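Long-range contacts in shikimate dehydrogenase (NADP(+)) (Peptoclostridium difficile, PDB 5DZS), which probably catalyses the reversible NADPH-linked reduction of 3-dehydroshikimate to shikimate, the fourth of seven steps on the way to chorismate: residues T100-L105 with L134-D139; K110-D115 with K228-L233; G118-I123 with K144-T149; V122-G127 with I165-L170; D176-A181 with Q201-L206. All blocks are in the same frame, centred on the assembly; numbering follows the deposited sequence. Where two conformers were deposited one is given.

Contact 1 of 5, residues T100-L105 with L134-D139; sequences TDYFGL and LTYFID
The first turn of helix 101-111 crosses the last turns of helix 128-139 at -56°, the segment axes coming within 9.5 Å, with the CA atoms of Tyr102 and Tyr136 the nearest pair, 5.9 Å apart. Helix 128-139 follows the first strand of the Rossmann-type nucleotide-binding fold, whereas helix 101-111 carries the chain over from the mixed sheet of the other domain, so this helix pair lies where the two parts of the enzyme meet. Tyr102 does most of the work. Its CG is anti to the backbone N, which throws the ring across to the other helix. Tyr136 stands against one face of that ring with its own edge, a T-shaped pair with centroids 5.7 Å apart and planes at 78°. Tyr136 CB adds a CH-pi contact over the same ring, 4.3 Å from its centroid. The Thr135 side chain crosses Tyr102 at about a right angle, its CG2 3.7 Å from Tyr102 CE2, while its hydroxyl bonds back to the carbonyl of Lys131. Leu105 CD1 packs more loosely on Tyr136 CB. One turn before Leu105, Asp101, a predicted shikimate ligand, forms a salt bridge with the predicted proton acceptor Lys65. At the phenolic tip, Tyr102 OH donates to Asp139 OD2 over 2.7 Å, using the anti lone pair of a carboxylate oxygen that also forms a salt bridge with Arg81.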
# COMPACT_ATOMS: atom_id res chain seq x y z
N THR B 100 -7.01 3.71 8.04
CA THR B 100 -7.96 2.92 7.29
C THR B 100 -9.43 3.32 7.59
O THR B 100 -10.34 2.63 7.09
CB THR B 100 -7.82 1.51 7.68
OG1 THR B 100 -8.22 1.43 9.07
CG2 THR B 100 -6.37 0.99 7.46
N ASP B 101 -9.69 4.39 8.37
CA ASP B 101 -11.10 4.76 8.70
C ASP B 101 -11.98 5.14 7.50
O ASP B 101 -13.16 4.75 7.44
CB ASP B 101 -11.19 5.89 9.77
CG ASP B 101 -11.04 5.37 11.20
OD1 ASP B 101 -11.19 4.16 11.42
OD2 ASP B 101 -10.80 6.20 12.12
N TYR B 102 -11.45 5.94 6.57
CA TYR B 102 -12.21 6.31 5.37
C TYR B 102 -12.50 5.03 4.56
O TYR B 102 -13.63 4.82 4.13
CB TYR B 102 -11.41 7.34 4.54
CG TYR B 102 -12.06 7.91 3.29
CD1 TYR B 102 -12.13 7.17 2.11
CD2 TYR B 102 -12.49 9.22 3.26
CE1 TYR B 102 -12.67 7.71 0.96
CE2 TYR B 102 -13.02 9.77 2.11
CZ TYR B 102 -13.11 9.00 0.96
OH TYR B 102 -13.64 9.55 -0.18
N PHE B 103 -11.48 4.19 4.38
CA PHE B 103 -11.64 2.93 3.64
C PHE B 103 -12.71 2.01 4.22
O PHE B 103 -13.58 1.50 3.48
CB PHE B 103 -10.31 2.18 3.53
CG PHE B 103 -10.48 0.76 3.11
CD1 PHE B 103 -10.52 0.41 1.76
CD2 PHE B 103 -10.70 -0.23 4.05
CE1 PHE B 103 -10.72 -0.91 1.38
CE2 PHE B 103 -10.91 -1.54 3.67
CZ PHE B 103 -10.93 -1.88 2.33
N GLY B 104 -12.68 1.82 5.55
CA GLY B 104 -13.63 0.95 6.23
C GLY B 104 -15.05 1.47 6.12
O GLY B 104 -15.99 0.67 5.99
N LEU B 105 -15.22 2.79 6.21
CA LEU B 105 -16.55 3.40 6.08
C LEU B 105 -17.09 3.14 4.67
O LEU B 105 -18.23 2.71 4.50
CB LEU B 105 -16.51 4.90 6.36
CG LEU B 105 -16.26 5.35 7.80
CD1 LEU B 105 -15.72 6.77 7.84
CD2 LEU B 105 -17.54 5.22 8.62
N LEU B 134 -16.59 12.53 8.20
CA LEU B 134 -16.80 13.82 7.58
C LEU B 134 -16.17 13.81 6.18
O LEU B 134 -16.79 14.20 5.21
CB LEU B 134 -16.21 14.94 8.44
CG LEU B 134 -16.20 16.37 7.89
CD1 LEU B 134 -16.15 17.39 9.04
CD2 LEU B 134 -15.06 16.61 6.89
N THR B 135 -14.92 13.34 6.11
CA THR B 135 -14.18 13.28 4.85
C THR B 135 -14.91 12.40 3.83
O THR B 135 -15.09 12.79 2.66
CB THR B 135 -12.74 12.77 5.09
OG1 THR B 135 -12.10 13.57 6.10
CG2 THR B 135 -11.90 12.81 3.82
N TYR B 136 -15.34 11.22 4.27
CA TYR B 136 -16.07 10.30 3.41
C TYR B 136 -17.39 10.89 2.91
O TYR B 136 -17.67 10.87 1.71
CB TYR B 136 -16.33 8.97 4.13
CG TYR B 136 -17.26 8.07 3.36
CD1 TYR B 136 -16.81 7.35 2.27
CD2 TYR B 136 -18.60 7.97 3.71
CE1 TYR B 136 -17.67 6.53 1.56
CE2 TYR B 136 -19.47 7.16 3.00
CZ TYR B 136 -19.00 6.45 1.93
OH TYR B 136 -19.89 5.64 1.23
N PHE B 137 -18.21 11.41 3.83
CA PHE B 137 -19.50 11.99 3.45
C PHE B 137 -19.36 13.13 2.42
O PHE B 137 -20.12 13.20 1.45
CB PHE B 137 -20.28 12.51 4.67
CG PHE B 137 -20.95 11.44 5.51
CD1 PHE B 137 -21.74 10.45 4.94
CD2 PHE B 137 -20.91 11.52 6.89
CE1 PHE B 137 -22.39 9.51 5.73
CE2 PHE B 137 -21.56 10.59 7.69
CZ PHE B 137 -22.30 9.58 7.12
N ILE B 138 -18.41 14.04 2.64
CA ILE B 138 -18.18 15.18 1.74
C ILE B 138 -17.74 14.73 0.35
O ILE B 138 -18.19 15.26 -0.66
CB ILE B 138 -17.11 16.15 2.29
CG1 ILE B 138 -17.54 16.76 3.63
CG2 ILE B 138 -16.83 17.26 1.28
CD1 ILE B 138 -18.69 17.74 3.55
N ASP B 139 -16.82 13.77 0.31
CA ASP B 139 -16.35 13.23 -0.97
C ASP B 139 -17.47 12.52 -1.71
O ASP B 139 -17.47 12.49 -2.95
CB ASP B 139 -15.20 12.25 -0.75
CG ASP B 139 -13.92 12.92 -0.28
OD1 ASP B 139 -13.82 14.18 -0.30
OD2 ASP B 139 -13.00 12.18 0.10

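Contact 2 of 5, residues K110-D115 with K228-L233; sequences KMANID and KTCDGL
Lys228 reaches from the edge strand 228-230 to the end of helix 101-111, and its CB already points at the opposing segment. CG is anti to the backbone N (chi1 -178°), and CD and CE prolong the zigzag, carrying the chain to its meeting with Ile114. CE then lies 3.5 Å from Ile114 CG1, the two side chains approaching tip to tip, and is also close to the carbonyl of Ala112. A bend at the last torsion (chi4 55°) turns NZ onto Ala112 O, where it donates a weak hydrogen bond of 3.2 Å. That carbonyl belongs to the end of the helix, closed by a Schellman motif in which Asn113 takes positive phi. A positive charge there would be expected to suit the negative end of the helix dipole. Two residues on, Cys230 SG sits 4.3 Å from Ala112 CB and 4.4 Å from Met111 CE, a small apolar patch beside the lysine. Beyond it, Asp231 OD1 accepts from Leu233 N at 3.0 Å and so caps the start of helix 233-248, fixing the turn that holds Gly232, a predicted NADP(+) ligand. Strand 228-230 is the outermost of the parallel sheet in this chain and is hydrogen-bonded to strand 205-208, while Ile114 fills in between Ile205 and Ile207 of that strand and Phe109 of helix 101-111.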
# COMPACT_ATOMS: atom_id res chain seq x y z
N LYS B 110 -21.05 0.52 1.19
CA LYS B 110 -21.32 -0.26 -0.01
C LYS B 110 -22.00 -1.57 0.35
O LYS B 110 -22.95 -1.97 -0.30
CB LYS B 110 -20.03 -0.57 -0.77
CG LYS B 110 -19.41 0.62 -1.46
CD LYS B 110 -18.05 0.27 -2.01
CE LYS B 110 -17.44 1.43 -2.77
NZ LYS B 110 -15.99 1.21 -3.00
N MET B 111 -21.53 -2.22 1.40
CA MET B 111 -22.10 -3.49 1.81
C MET B 111 -23.57 -3.32 2.23
O MET B 111 -24.42 -4.14 1.89
CB MET B 111 -21.25 -4.10 2.93
CG MET B 111 -21.76 -5.39 3.54
SD MET B 111 -23.14 -5.15 4.69
CE MET B 111 -22.39 -4.11 5.95
N ALA B 112 -23.85 -2.23 2.95
CA ALA B 112 -25.19 -1.94 3.43
C ALA B 112 -26.07 -1.26 2.36
O ALA B 112 -27.22 -0.93 2.62
CB ALA B 112 -25.11 -1.06 4.67
N ASN B 113 -25.52 -1.04 1.16
CA ASN B 113 -26.28 -0.39 0.08
C ASN B 113 -26.81 0.98 0.50
O ASN B 113 -27.98 1.28 0.27
CB ASN B 113 -27.45 -1.28 -0.39
CG ASN B 113 -27.00 -2.67 -0.82
OD1 ASN B 113 -27.58 -3.67 -0.39
ND2 ASN B 113 -25.98 -2.73 -1.66
N ILE B 114 -25.95 1.79 1.10
CA ILE B 114 -26.33 3.14 1.52
C ILE B 114 -25.56 4.16 0.68
O ILE B 114 -24.34 4.30 0.81
CB ILE B 114 -26.04 3.38 3.02
CG1 ILE B 114 -26.79 2.38 3.90
CG2 ILE B 114 -26.44 4.80 3.41
CD1 ILE B 114 -26.33 2.37 5.34
N ASP B 115 -26.29 4.86 -0.19
CA ASP B 115 -25.72 5.91 -1.03
C ASP B 115 -26.00 7.22 -0.31
O ASP B 115 -27.15 7.54 -0.04
CB ASP B 115 -26.38 5.90 -2.41
CG ASP B 115 -25.81 6.95 -3.35
OD1 ASP B 115 -24.67 7.42 -3.14
OD2 ASP B 115 -26.51 7.30 -4.33
N LYS B 228 -33.59 1.73 9.48
CA LYS B 228 -32.48 0.95 8.92
C LYS B 228 -31.29 1.12 9.87
O LYS B 228 -30.95 2.24 10.23
CB LYS B 228 -32.14 1.41 7.50
CG LYS B 228 -31.03 0.63 6.83
CD LYS B 228 -30.90 1.02 5.36
CE LYS B 228 -29.65 0.44 4.71
NZ LYS B 228 -29.54 -1.04 4.85
N THR B 229 -30.70 0.01 10.30
CA THR B 229 -29.55 0.04 11.21
C THR B 229 -28.36 -0.74 10.67
O THR B 229 -28.51 -1.68 9.91
CB THR B 229 -29.89 -0.56 12.58
OG1 THR B 229 -30.30 -1.92 12.43
CG2 THR B 229 -30.96 0.25 13.27
N CYS B 230 -27.16 -0.34 11.11
CA CYS B 230 -25.93 -0.99 10.70
C CYS B 230 -24.94 -0.85 11.84
O CYS B 230 -24.73 0.28 12.32
CB CYS B 230 -25.41 -0.31 9.44
SG CYS B 230 -23.91 -1.03 8.76
N ASP B 231 -24.35 -1.96 12.30
CA ASP B 231 -23.34 -1.91 13.38
C ASP B 231 -21.93 -1.83 12.80
O ASP B 231 -21.75 -1.77 11.58
CB ASP B 231 -23.50 -3.03 14.43
CG ASP B 231 -23.14 -4.42 13.93
OD1 ASP B 231 -22.31 -4.57 13.01
OD2 ASP B 231 -23.66 -5.39 14.52
N GLY B 232 -20.94 -1.79 13.68
CA GLY B 232 -19.59 -1.55 13.20
C GLY B 232 -18.77 -2.76 12.83
O GLY B 232 -17.64 -2.59 12.39
N LEU B 233 -19.34 -3.96 12.94
CA LEU B 233 -18.50 -5.16 12.75
C LEU B 233 -17.89 -5.30 11.36
O LEU B 233 -16.71 -5.62 11.22
CB LEU B 233 -19.26 -6.44 13.13
CG LEU B 233 -18.45 -7.74 13.08
CD1 LEU B 233 -17.22 -7.70 13.99
CD2 LEU B 233 -19.34 -8.91 13.43

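Contact 3 of 5, residues G118-I123 with K144-T149; sequences GKVAVI and KLYVST. With SO4 (sulfate ion), chain E.
Ile123 O is gripped twice: Ser148 N donates to it at 2.8 Å, nearly along the C=O axis (174°), and Val147 CA adds a CA-H...O contact of 3.3 Å. The same pairing recurs down the two parallel strands, 120-124 and 144-149, which helix 128-139 joins as the first beta-alpha-beta crossover of the Rossmann-type domain. Ile123 N gives to Tyr146 O at 2.8 Å, and Tyr146 N to Ala121 O at 3.0 Å. On the face carrying Val120 and Val122, the Tyr146 ring has Val120 CG1 in plane at its edge, 4.0 Å from CE1, while Val122 CG2 meets CD1 obliquely. On the other face Leu145 CD1 crosses Ile123 CD1 at 4.0 Å, under helix 128-139. Past the paired residues, Thr149 OG1 donates to sulfate O4 at 2.7 Å. Thus a largely buried strand pair, tied by five backbone hydrogen bonds between the segments, ends in an anion site, consistent with the place where NADP-dependent enzymes of this fold hold the 2'-phosphate of the cofactor.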
# COMPACT_ATOMS: atom_id res chain seq x y z
N GLY B 118 -26.49 13.40 -2.17
CA GLY B 118 -27.60 14.33 -1.98
C GLY B 118 -28.40 14.18 -0.69
O GLY B 118 -29.51 14.72 -0.59
N LYS B 119 -27.85 13.47 0.29
CA LYS B 119 -28.58 13.26 1.55
C LYS B 119 -28.15 14.22 2.66
O LYS B 119 -27.26 15.04 2.48
CB LYS B 119 -28.44 11.81 1.99
CG LYS B 119 -29.14 10.87 1.03
CD LYS B 119 -29.16 9.45 1.54
CE LYS B 119 -29.89 8.56 0.55
NZ LYS B 119 -29.81 7.12 0.94
N VAL B 120 -28.85 14.13 3.78
CA VAL B 120 -28.57 14.95 4.96
C VAL B 120 -28.10 13.98 6.03
O VAL B 120 -28.76 12.98 6.30
CB VAL B 120 -29.82 15.71 5.46
CG1 VAL B 120 -29.49 16.52 6.71
CG2 VAL B 120 -30.38 16.61 4.37
N ALA B 121 -26.94 14.26 6.62
CA ALA B 121 -26.39 13.39 7.66
C ALA B 121 -25.87 14.17 8.84
O ALA B 121 -25.46 15.33 8.73
CB ALA B 121 -25.28 12.51 7.09
N VAL B 122 -25.89 13.50 9.99
CA VAL B 122 -25.37 14.03 11.22
C VAL B 122 -24.37 13.03 11.76
O VAL B 122 -24.65 11.83 11.82
CB VAL B 122 -26.47 14.23 12.27
CG1 VAL B 122 -25.86 14.58 13.63
CG2 VAL B 122 -27.44 15.30 11.81
N ILE B 123 -23.19 13.53 12.11
CA ILE B 123 -22.17 12.72 12.77
C ILE B 123 -22.17 13.10 14.24
O ILE B 123 -22.10 14.30 14.58
CB ILE B 123 -20.75 12.98 12.23
CG1 ILE B 123 -20.65 12.55 10.77
CG2 ILE B 123 -19.72 12.24 13.09
CD1 ILE B 123 -19.41 13.06 10.06
N LYS B 144 -26.04 17.97 2.94
CA LYS B 144 -25.94 18.73 4.18
C LYS B 144 -25.26 17.84 5.23
O LYS B 144 -25.70 16.72 5.43
CB LYS B 144 -27.35 19.07 4.65
CG LYS B 144 -27.47 20.05 5.81
CD LYS B 144 -27.21 21.48 5.38
CE LYS B 144 -27.65 22.45 6.47
NZ LYS B 144 -27.38 23.87 6.12
N LEU B 145 -24.22 18.35 5.88
CA LEU B 145 -23.51 17.59 6.93
C LEU B 145 -23.34 18.37 8.23
O LEU B 145 -22.80 19.48 8.24
CB LEU B 145 -22.12 17.16 6.44
CG LEU B 145 -21.31 16.31 7.43
CD1 LEU B 145 -22.01 15.00 7.74
CD2 LEU B 145 -19.91 16.05 6.91
N TYR B 146 -23.82 17.78 9.33
CA TYR B 146 -23.67 18.36 10.66
C TYR B 146 -22.77 17.43 11.49
O TYR B 146 -22.78 16.22 11.29
CB TYR B 146 -25.00 18.45 11.39
CG TYR B 146 -26.13 19.21 10.71
CD1 TYR B 146 -26.98 18.58 9.82
CD2 TYR B 146 -26.39 20.54 11.03
CE1 TYR B 146 -28.03 19.25 9.22
CE2 TYR B 146 -27.44 21.23 10.44
CZ TYR B 146 -28.26 20.58 9.53
OH TYR B 146 -29.30 21.26 8.95
N VAL B 147 -22.01 18.02 12.40
CA VAL B 147 -21.20 17.26 13.35
C VAL B 147 -21.62 17.79 14.72
O VAL B 147 -21.52 18.99 14.97
CB VAL B 147 -19.69 17.44 13.14
CG1 VAL B 147 -18.92 16.68 14.20
CG2 VAL B 147 -19.30 16.97 11.75
N SER B 148 -22.12 16.90 15.58
CA SER B 148 -22.61 17.29 16.91
C SER B 148 -21.58 17.05 18.01
O SER B 148 -20.98 15.98 18.08
CB SER B 148 -23.89 16.54 17.24
OG SER B 148 -24.50 17.07 18.41
N THR B 149 -21.40 18.04 18.87
CA THR B 149 -20.45 17.97 19.98
C THR B 149 -21.14 18.46 21.25
O THR B 149 -22.11 19.22 21.17
CB THR B 149 -19.18 18.80 19.67
OG1 THR B 149 -18.20 18.60 20.70
CG2 THR B 149 -19.50 20.29 19.53
S SO4 E . -18.23 15.04 21.49
O1 SO4 E . -19.55 14.75 20.88
O2 SO4 E . -18.45 15.59 22.85
O3 SO4 E . -17.43 13.80 21.56
O4 SO4 E . -17.50 16.03 20.67

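Contact 4 of 5, residues V122-G127 with I165-L170; sequences VILGTG and IDYEEL. With SO4 (sulfate ion), chain E.
The Tyr167 ring has sulfate O1 at its edge, in plane and 3.8 Å from CE1, while Leu124 CD2 approaches obliquely, 4.1 Å from CE2. Arg150 adds a cation-pi interaction with the same ring. Tyr167 CG is anti to its carbonyl carbon, so that the ring crosses Leu124 at about a right angle and sets OH 3.9 Å from Leu124 CB. Leu170 brings in both methyl branches: CD2 against Leu124 CD2 at 3.8 Å, and CD1 against both methyls of Val122, nearer to CG1 at 3.9 Å. The turn that presents Tyr167 and Leu170 is held by an Asx motif, in which Glu169 N donates to Asp166 OD1 at 2.9 Å, nearly along the C-O axis. On the opposing loop, Gly125 brings its CA up to the sulfate, and Thr126 OG1 donates over 2.9 Å to sulfate O4, the oxygen it shares with Thr149. Gly125 has phi of 104°, a conformation in which a CB would clash with the preceding carbonyl. The Gly-Thr-Gly turn between strand 120-124 and helix 128-139 is the glycine-rich loop of the Rossmann dinucleotide-binding fold, and the anion beside it, probably from the crystallisation liquor, is consistent with a cofactor phosphate position.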
# COMPACT_ATOMS: atom_id res chain seq x y z
N VAL B 122 -25.89 13.50 9.99
CA VAL B 122 -25.37 14.03 11.22
C VAL B 122 -24.37 13.03 11.76
O VAL B 122 -24.65 11.83 11.82
CB VAL B 122 -26.47 14.23 12.27
CG1 VAL B 122 -25.86 14.58 13.63
CG2 VAL B 122 -27.44 15.30 11.81
N ILE B 123 -23.19 13.53 12.11
CA ILE B 123 -22.17 12.72 12.77
C ILE B 123 -22.17 13.10 14.24
O ILE B 123 -22.10 14.30 14.58
CB ILE B 123 -20.75 12.98 12.23
CG1 ILE B 123 -20.65 12.55 10.77
CG2 ILE B 123 -19.72 12.24 13.09
CD1 ILE B 123 -19.41 13.06 10.06
N LEU B 124 -22.25 12.11 15.12
CA LEU B 124 -22.18 12.33 16.55
C LEU B 124 -20.75 12.15 17.02
O LEU B 124 -20.18 11.05 16.88
CB LEU B 124 -23.07 11.34 17.29
CG LEU B 124 -24.53 11.27 16.89
CD1 LEU B 124 -25.21 10.15 17.66
CD2 LEU B 124 -25.20 12.62 17.14
N GLY B 125 -20.17 13.22 17.57
CA GLY B 125 -18.82 13.18 18.11
C GLY B 125 -17.78 13.84 17.23
O GLY B 125 -18.02 14.09 16.05
N THR B 126 -16.60 14.11 17.79
CA THR B 126 -15.56 14.85 17.04
C THR B 126 -14.14 14.26 17.01
O THR B 126 -13.19 14.98 16.73
CB THR B 126 -15.47 16.30 17.57
OG1 THR B 126 -15.21 16.30 18.98
CG2 THR B 126 -16.78 17.04 17.31
N GLY B 127 -14.01 12.96 17.26
CA GLY B 127 -12.69 12.31 17.26
C GLY B 127 -12.15 12.05 15.86
O GLY B 127 -12.62 12.64 14.89
N ILE B 165 -22.63 21.71 15.52
CA ILE B 165 -23.80 21.93 16.37
C ILE B 165 -23.60 21.25 17.71
O ILE B 165 -22.67 20.47 17.88
CB ILE B 165 -25.09 21.37 15.73
CG1 ILE B 165 -24.99 19.85 15.54
CG2 ILE B 165 -25.37 22.07 14.40
CD1 ILE B 165 -26.27 19.21 15.04
N ASP B 166 -24.48 21.57 18.66
CA ASP B 166 -24.47 20.89 19.96
C ASP B 166 -25.72 20.02 20.01
O ASP B 166 -26.56 20.09 19.12
CB ASP B 166 -24.34 21.85 21.15
CG ASP B 166 -25.53 22.78 21.31
OD1 ASP B 166 -26.64 22.47 20.81
OD2 ASP B 166 -25.35 23.82 21.97
N TYR B 167 -25.83 19.20 21.05
CA TYR B 167 -26.94 18.25 21.16
C TYR B 167 -28.31 18.91 21.37
O TYR B 167 -29.35 18.28 21.17
CB TYR B 167 -26.62 17.19 22.23
CG TYR B 167 -25.58 16.17 21.78
CD1 TYR B 167 -24.23 16.53 21.65
CD2 TYR B 167 -25.94 14.86 21.48
CE1 TYR B 167 -23.28 15.60 21.24
CE2 TYR B 167 -24.99 13.94 21.06
CZ TYR B 167 -23.66 14.31 20.94
OH TYR B 167 -22.72 13.38 20.54
N GLU B 168 -28.30 20.19 21.76
CA GLU B 168 -29.53 20.95 21.93
C GLU B 168 -30.09 21.31 20.57
O GLU B 168 -31.28 21.12 20.31
CB GLU B 168 -29.27 22.21 22.76
CG GLU B 168 -28.79 21.89 24.17
CD GLU B 168 -29.80 21.06 24.94
OE1 GLU B 168 -31.02 21.33 24.81
OE2 GLU B 168 -29.36 20.15 25.69
N GLU B 169 -29.22 21.83 19.69
CA GLU B 169 -29.62 22.19 18.33
C GLU B 169 -30.03 20.96 17.55
O GLU B 169 -30.86 21.03 16.66
CB GLU B 169 -28.48 22.85 17.58
CG GLU B 169 -27.97 24.15 18.18
CD GLU B 169 -26.78 24.68 17.41
OE1 GLU B 169 -26.99 25.37 16.39
OE2 GLU B 169 -25.64 24.41 17.83
N LEU B 170 -29.42 19.82 17.87
CA LEU B 170 -29.73 18.58 17.18
C LEU B 170 -31.18 18.17 17.33
O LEU B 170 -31.72 17.46 16.48
CB LEU B 170 -28.82 17.46 17.71
CG LEU B 170 -29.03 16.07 17.11
CD1 LEU B 170 -28.86 16.07 15.60
CD2 LEU B 170 -28.06 15.09 17.75
S SO4 E . -18.23 15.04 21.49
O1 SO4 E . -19.55 14.75 20.88
O2 SO4 E . -18.45 15.59 22.85
O3 SO4 E . -17.43 13.80 21.56
O4 SO4 E . -17.50 16.03 20.67

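Contact 5 of 5, residues D176-A181 with Q201-L206; sequences DIILNA and QNFDIL
Ile178 and Phe203 cross at about a right angle, the isoleucine seated on one face of the ring: Ile178 CB stands 4.0 Å from the Phe203 centroid, 18° off the ring normal, a CH-pi contact displaced toward the rim. The other hydrophobic pairs run side by side, pointing the same way. On one face of the parallel sheet, Ile177 CG1 lies 4.0 Å from Ile205 CB; on the other, Ile178 CG2 lies 3.8 Å from Leu206 CG. Phe203 also packs on Val122, extending this second layer across three strands. Strands 177-180 and 205-208 belong to a beta-alpha-beta unit of the nucleotide-binding domain, with the short helix 197-200 between them. Where their pairing begins, Asp176 O takes two donors. Ile205 N comes nearly along the C=O axis (171°) at 2.8 Å, whereas Asp204 N, at 3.0 Å, sits 36° above the carbonyl plane. The carboxylates of Asp176 and Asp204 lie alongside each other, with OD1 of Asp176 3.9 Å from OD2 of Asp204. One water bridges them, donating to Asp176 OD1 over 2.8 Å and to Asp204 OD2 over 3.0 Å, while Asp176 OD2 accepts from Val120 N. Two like charges brought this close would be expected to raise the pKa of one of them, a cost that the shared water and the Val120 amide probably lessen.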
# COMPACT_ATOMS: atom_id res chain seq x y z
N ASP B 176 -31.48 12.20 6.85
CA ASP B 176 -31.48 10.82 6.38
C ASP B 176 -30.67 9.89 7.27
O ASP B 176 -31.16 8.85 7.71
CB ASP B 176 -30.87 10.76 4.97
CG ASP B 176 -31.70 11.51 3.95
OD1 ASP B 176 -32.77 10.99 3.59
OD2 ASP B 176 -31.27 12.59 3.49
N ILE B 177 -29.43 10.28 7.54
CA ILE B 177 -28.49 9.44 8.28
C ILE B 177 -27.95 10.06 9.56
O ILE B 177 -27.60 11.24 9.60
CB ILE B 177 -27.25 9.16 7.39
CG1 ILE B 177 -27.66 8.36 6.15
CG2 ILE B 177 -26.17 8.43 8.17
CD1 ILE B 177 -26.62 8.38 5.05
N ILE B 178 -27.91 9.25 10.61
CA ILE B 178 -27.26 9.66 11.85
C ILE B 178 -26.21 8.58 12.16
O ILE B 178 -26.52 7.38 12.26
CB ILE B 178 -28.24 9.93 13.02
CG1 ILE B 178 -27.48 10.52 14.22
CG2 ILE B 178 -29.04 8.69 13.39
CD1 ILE B 178 -28.40 11.07 15.30
N LEU B 179 -24.97 9.03 12.30
CA LEU B 179 -23.83 8.15 12.51
C LEU B 179 -23.19 8.42 13.87
O LEU B 179 -22.83 9.57 14.19
CB LEU B 179 -22.85 8.32 11.36
CG LEU B 179 -21.60 7.42 11.36
CD1 LEU B 179 -21.12 7.14 9.95
CD2 LEU B 179 -20.48 8.01 12.21
N ASN B 180 -23.08 7.37 14.67
CA ASN B 180 -22.45 7.47 15.98
C ASN B 180 -20.94 7.24 15.93
O ASN B 180 -20.49 6.10 15.73
CB ASN B 180 -23.04 6.47 16.96
CG ASN B 180 -22.36 6.54 18.31
OD1 ASN B 180 -22.06 7.62 18.81
ND2 ASN B 180 -22.09 5.38 18.90
N ALA B 181 -20.17 8.30 16.13
CA ALA B 181 -18.71 8.22 16.19
C ALA B 181 -18.22 8.48 17.63
O ALA B 181 -17.04 8.76 17.82
CB ALA B 181 -18.08 9.22 15.24
N GLN B 201 -35.81 9.43 16.22
CA GLN B 201 -37.03 9.41 15.44
C GLN B 201 -36.94 10.30 14.19
O GLN B 201 -37.64 10.04 13.21
CB GLN B 201 -38.20 9.83 16.32
CG GLN B 201 -39.56 9.61 15.70
CD GLN B 201 -40.67 9.85 16.70
OE1 GLN B 201 -40.40 10.12 17.87
NE2 GLN B 201 -41.91 9.74 16.25
N ASN B 202 -36.06 11.31 14.20
CA ASN B 202 -35.94 12.24 13.06
C ASN B 202 -35.01 11.79 11.93
O ASN B 202 -34.72 12.58 11.03
CB ASN B 202 -35.51 13.63 13.56
CG ASN B 202 -36.54 14.29 14.45
OD1 ASN B 202 -37.74 13.99 14.38
ND2 ASN B 202 -36.09 15.22 15.29
N PHE B 203 -34.54 10.55 11.98
CA PHE B 203 -33.64 10.02 10.95
C PHE B 203 -34.15 8.70 10.41
O PHE B 203 -34.93 8.03 11.08
CB PHE B 203 -32.20 9.92 11.50
CG PHE B 203 -31.61 11.26 11.80
CD1 PHE B 203 -31.88 11.90 13.00
CD2 PHE B 203 -30.85 11.94 10.85
CE1 PHE B 203 -31.39 13.17 13.26
CE2 PHE B 203 -30.34 13.20 11.11
CZ PHE B 203 -30.62 13.81 12.32
N ASP B 204 -33.74 8.36 9.19
CA ASP B 204 -34.15 7.12 8.53
C ASP B 204 -33.14 5.98 8.68
O ASP B 204 -33.53 4.81 8.71
CB ASP B 204 -34.33 7.36 7.02
CG ASP B 204 -35.49 8.28 6.71
OD1 ASP B 204 -36.47 8.33 7.49
OD2 ASP B 204 -35.43 8.94 5.65
N ILE B 205 -31.86 6.32 8.77
CA ILE B 205 -30.78 5.32 8.83
C ILE B 205 -29.85 5.62 9.99
O ILE B 205 -29.43 6.77 10.18
CB ILE B 205 -29.96 5.36 7.52
CG1 ILE B 205 -30.88 5.15 6.31
CG2 ILE B 205 -28.84 4.32 7.56
CD1 ILE B 205 -30.20 5.39 4.97
N LEU B 206 -29.58 4.60 10.81
CA LEU B 206 -28.64 4.73 11.91
C LEU B 206 -27.40 3.91 11.62
O LEU B 206 -27.50 2.73 11.30
CB LEU B 206 -29.21 4.24 13.24
CG LEU B 206 -30.19 5.12 13.99
CD1 LEU B 206 -31.52 5.18 13.26
CD2 LEU B 206 -30.37 4.57 15.40
O HOH W 1 -33.28 8.20 3.66

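How the contacts relate
Contacts 3, 4 and 5 lie along one parallel sheet: contacts 3 and 4 share Val122 and Ile123, with centres 8 Å apart, and Val122 pairs with Ile177 and Leu179 of contact 5. Contact 2 extends this sheet at its edge, Lys228 O meeting Leu206 N at 2.8 Å, its centre 11 Å from that of contact 5. Contact 1 packs on it through Phe137 and Leu134, which meet Ile123 and Leu145. Contacts 3 and 4 hold the same sulfate between Thr149 and Thr126. Around the predicted sites, contact 1 contains Asp101, the side chain of Leu105 lies about 4 Å from that of Leu209, a predicted NADP(+) ligand, and contact 2 contains Gly232.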